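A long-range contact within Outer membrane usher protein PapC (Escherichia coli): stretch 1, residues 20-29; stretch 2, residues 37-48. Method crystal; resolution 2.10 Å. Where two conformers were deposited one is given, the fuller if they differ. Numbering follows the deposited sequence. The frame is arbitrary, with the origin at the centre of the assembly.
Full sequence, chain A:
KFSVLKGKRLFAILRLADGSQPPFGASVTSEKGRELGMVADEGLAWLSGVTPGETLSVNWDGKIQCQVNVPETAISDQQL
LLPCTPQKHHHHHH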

# COMPACT_ATOMS: atom_id res chain seq x y z
N SER A 20 8.18 9.94 -5.67
CA SER A 20 6.89 10.24 -6.28
C SER A 20 5.74 9.53 -5.57
O SER A 20 5.97 8.71 -4.68
N GLN A 21 4.52 9.86 -5.96
CA GLN A 21 3.33 9.28 -5.35
C GLN A 21 2.56 8.42 -6.34
O GLN A 21 2.36 8.83 -7.49
N PRO A 22 2.13 7.23 -5.91
CA PRO A 22 1.23 6.45 -6.77
C PRO A 22 -0.00 7.29 -7.08
O PRO A 22 -0.44 8.06 -6.22
N PRO A 23 -0.55 7.15 -8.29
CA PRO A 23 -1.64 8.03 -8.74
C PRO A 23 -2.98 7.77 -8.05
O PRO A 23 -3.28 6.64 -7.66
N PHE A 24 -3.75 8.83 -7.90
CA PHE A 24 -5.14 8.78 -7.47
C PHE A 24 -5.90 7.70 -8.24
O PHE A 24 -6.03 7.78 -9.46
N GLY A 25 -6.40 6.69 -7.53
CA GLY A 25 -7.18 5.65 -8.17
C GLY A 25 -6.45 4.34 -8.36
O GLY A 25 -7.01 3.37 -8.86
N ALA A 26 -5.17 4.31 -7.96
CA ALA A 26 -4.41 3.07 -7.98
C ALA A 26 -4.99 2.09 -6.96
O ALA A 26 -5.57 2.52 -5.96
N SER A 27 -4.85 0.80 -7.20
CA SER A 27 -5.34 -0.20 -6.26
C SER A 27 -4.20 -0.84 -5.48
O SER A 27 -3.08 -0.96 -5.97
N VAL A 28 -4.49 -1.24 -4.24
CA VAL A 28 -3.51 -1.91 -3.40
C VAL A 28 -4.01 -3.32 -3.09
O VAL A 28 -5.12 -3.49 -2.57
N THR A 29 -3.21 -4.32 -3.41
CA THR A 29 -3.64 -5.70 -3.28
C THR A 29 -2.69 -6.51 -2.41
O THR A 29 -1.49 -6.26 -2.38
N GLY A 37 -7.57 -1.77 -0.52
CA GLY A 37 -7.85 -0.35 -0.57
C GLY A 37 -7.43 0.30 -1.87
O GLY A 37 -6.82 -0.33 -2.73
N MET A 38 -7.76 1.58 -2.00
CA MET A 38 -7.45 2.35 -3.19
C MET A 38 -6.72 3.62 -2.78
O MET A 38 -6.99 4.19 -1.73
N VAL A 39 -5.78 4.05 -3.62
CA VAL A 39 -5.02 5.26 -3.33
C VAL A 39 -5.85 6.50 -3.62
O VAL A 39 -6.43 6.64 -4.69
N ALA A 40 -5.93 7.39 -2.64
CA ALA A 40 -6.62 8.65 -2.85
C ALA A 40 -5.63 9.73 -3.26
O ALA A 40 -4.70 9.48 -4.03
N ASP A 41 -5.83 10.95 -2.77
CA ASP A 41 -4.93 12.03 -3.12
C ASP A 41 -3.68 12.01 -2.24
O ASP A 41 -3.68 11.45 -1.14
N GLU A 42 -2.61 12.60 -2.75
CA GLU A 42 -1.33 12.68 -2.04
C GLU A 42 -0.76 11.34 -1.58
O GLU A 42 -0.13 11.25 -0.53
N GLY A 43 -0.99 10.29 -2.37
CA GLY A 43 -0.42 8.99 -2.06
C GLY A 43 -0.96 8.31 -0.81
O GLY A 43 -0.40 7.32 -0.35
N LEU A 44 -2.06 8.83 -0.27
CA LEU A 44 -2.68 8.24 0.91
C LEU A 44 -3.61 7.08 0.53
O LEU A 44 -4.42 7.20 -0.39
N ALA A 45 -3.48 5.96 1.24
CA ALA A 45 -4.36 4.81 1.02
C ALA A 45 -4.79 4.14 2.33
O ALA A 45 -3.96 3.59 3.05
N TRP A 46 -6.09 4.19 2.62
CA TRP A 46 -6.64 3.46 3.75
C TRP A 46 -6.81 1.99 3.37
O TRP A 46 -7.55 1.66 2.44
N LEU A 47 -6.12 1.12 4.09
CA LEU A 47 -6.14 -0.31 3.77
C LEU A 47 -6.91 -1.12 4.82
O LEU A 47 -6.68 -0.99 6.02
N SER A 48 -7.82 -1.96 4.35
CA SER A 48 -8.60 -2.83 5.22
C SER A 48 -8.06 -4.25 5.20
O SER A 48 -7.63 -4.75 4.16

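The two stretches meet as a short antiparallel ladder that opens into a pair of loops. V28 pairs with G37 and S27 with M38. Three backbone hydrogen bonds fix the register: V28 N to G37 O at 2.9 Å, V39 N to A26 O at 2.8 Å, and G25 N to V39 O at 2.8 Å. The type II turn from P23 to A26 is closed by A26 N to P23 O at 3.0 Å, and it presents G25 N to the second stretch.

V39 is the main bump. Its side chain points toward stretch 1 in the t rotamer. It fills a hollow lined by P22, P23, A26 and V28. V39 CG2 lies 3.7 Å from A26 CB, 4.1 Å from V28 CG2 and 4.4 Å from P22 CB. V39 CG1 is 3.8 Å from P22 O, and V39 CB is 3.7 Å from P23 O.

V28, also t, is the matching bump from stretch 1. It leans on the strand 44-47 as well as on V39. V28 CB is 3.6 Å from L47 CD2, and V28 CG2 is 4.3 Å from A45 CB. L47 is mt, with chi1 at -51° and chi2 at 171°. Both A45 and L47 point toward stretch 1. G37, the bridge partner of V28, adds no side chain; a CB there would clash with W46 O at 2.3 Å.

S27 and M38 share the other face of the ladder. M38 is mmm, and its chain folds back so that its end comes nearer to stretch 1. M38 SD sits 3.7 Å from S27 CB, and M38 CE sits 3.5 Å from G25 O. S27 is p, and its OG is hydrogen-bonded elsewhere in the structure.

F24, with chi1 t, lies on the surface and lies against the backbone at A40 and D41. F24 CD2 is 3.4 Å from A40 C. D41 N lies at the ring edge, 3.6 Å from F24 CD2.

Farther along, Q21 points toward the turn at G43, with chi1 m and chi2 t. E42 points away at its CB, but its mm side chain brings the end back to Q21. G43 has positive phi, which favours glycine; an ideal CB would be tight against Q21 CB at 3.4 Å.

Water 1 fills the gap between the loops. It donates to P22 O at 2.9 Å and A40 O at 2.7 Å, and accepts from G43 N at 2.8 Å.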

# COMPACT_ATOMS: atom_id res chain seq x y z
CB SER A 20 6.90 9.90 -7.78
OG SER A 20 7.08 8.51 -7.99
CB GLN A 21 2.40 10.39 -4.84
CG GLN A 21 3.03 11.36 -3.87
CD GLN A 21 2.11 12.50 -3.50
OE1 GLN A 21 2.18 13.04 -2.39
NE2 GLN A 21 1.24 12.89 -4.43
CB PRO A 22 0.86 5.25 -5.89
CG PRO A 22 1.95 5.17 -4.85
CD PRO A 22 2.39 6.58 -4.61
CB PRO A 23 -1.75 7.72 -10.24
CG PRO A 23 -1.24 6.32 -10.37
CD PRO A 23 -0.14 6.19 -9.34
CB PHE A 24 -5.77 10.16 -7.72
CG PHE A 24 -7.19 10.30 -7.25
CD1 PHE A 24 -8.25 10.11 -8.13
CD2 PHE A 24 -7.47 10.65 -5.94
CE1 PHE A 24 -9.55 10.25 -7.70
CE2 PHE A 24 -8.77 10.80 -5.51
CZ PHE A 24 -9.82 10.60 -6.39
CB ALA A 26 -2.95 3.34 -7.67
CB SER A 27 -6.15 -1.28 -6.97
OG SER A 27 -5.33 -2.01 -7.87
CB VAL A 28 -3.29 -1.15 -2.08
CG1 VAL A 28 -2.14 -1.77 -1.30
CG2 VAL A 28 -3.02 0.32 -2.36
CB THR A 29 -3.76 -6.39 -4.65
OG1 THR A 29 -2.51 -6.28 -5.34
CG2 THR A 29 -4.85 -5.73 -5.48
CB MET A 38 -8.75 2.72 -3.91
CG MET A 38 -9.64 1.53 -4.19
SD MET A 38 -9.03 0.57 -5.57
CE MET A 38 -9.41 1.69 -6.91
CB VAL A 39 -3.73 5.32 -4.18
CG1 VAL A 39 -2.89 6.53 -3.77
CG2 VAL A 39 -2.94 4.04 -4.02
CB ALA A 40 -7.37 9.06 -1.59
CB ASP A 41 -5.63 13.39 -3.04
CG ASP A 41 -6.41 13.58 -1.75
OD1 ASP A 41 -7.12 12.64 -1.34
OD2 ASP A 41 -6.31 14.68 -1.16
CB GLU A 42 -1.44 13.65 -0.85
CG GLU A 42 -1.70 15.10 -1.25
CD GLU A 42 -0.55 15.70 -2.06
OE1 GLU A 42 0.60 15.24 -1.91
OE2 GLU A 42 -0.79 16.64 -2.85
CB LEU A 44 -3.44 9.31 1.70
CG LEU A 44 -4.34 8.86 2.86
CD1 LEU A 44 -3.55 8.15 3.94
CD2 LEU A 44 -5.08 10.06 3.45
CB ALA A 45 -3.70 3.79 0.10
CB TRP A 46 -7.98 4.05 4.17
CG TRP A 46 -7.86 5.33 4.92
CD1 TRP A 46 -6.80 6.19 4.91
CD2 TRP A 46 -8.84 5.91 5.80
NE1 TRP A 46 -7.05 7.27 5.73
CE2 TRP A 46 -8.30 7.12 6.28
CE3 TRP A 46 -10.11 5.52 6.21
CZ2 TRP A 46 -9.00 7.94 7.16
CZ3 TRP A 46 -10.80 6.33 7.09
CH2 TRP A 46 -10.24 7.53 7.55
CB LEU A 47 -4.72 -0.84 3.63
CG LEU A 47 -3.80 -0.04 2.70
CD1 LEU A 47 -2.37 -0.53 2.80
CD2 LEU A 47 -4.30 -0.12 1.26
CB SER A 48 -10.07 -2.85 4.79
OG SER A 48 -10.64 -1.56 4.80
O HOH W 1 -2.17 10.03 -4.90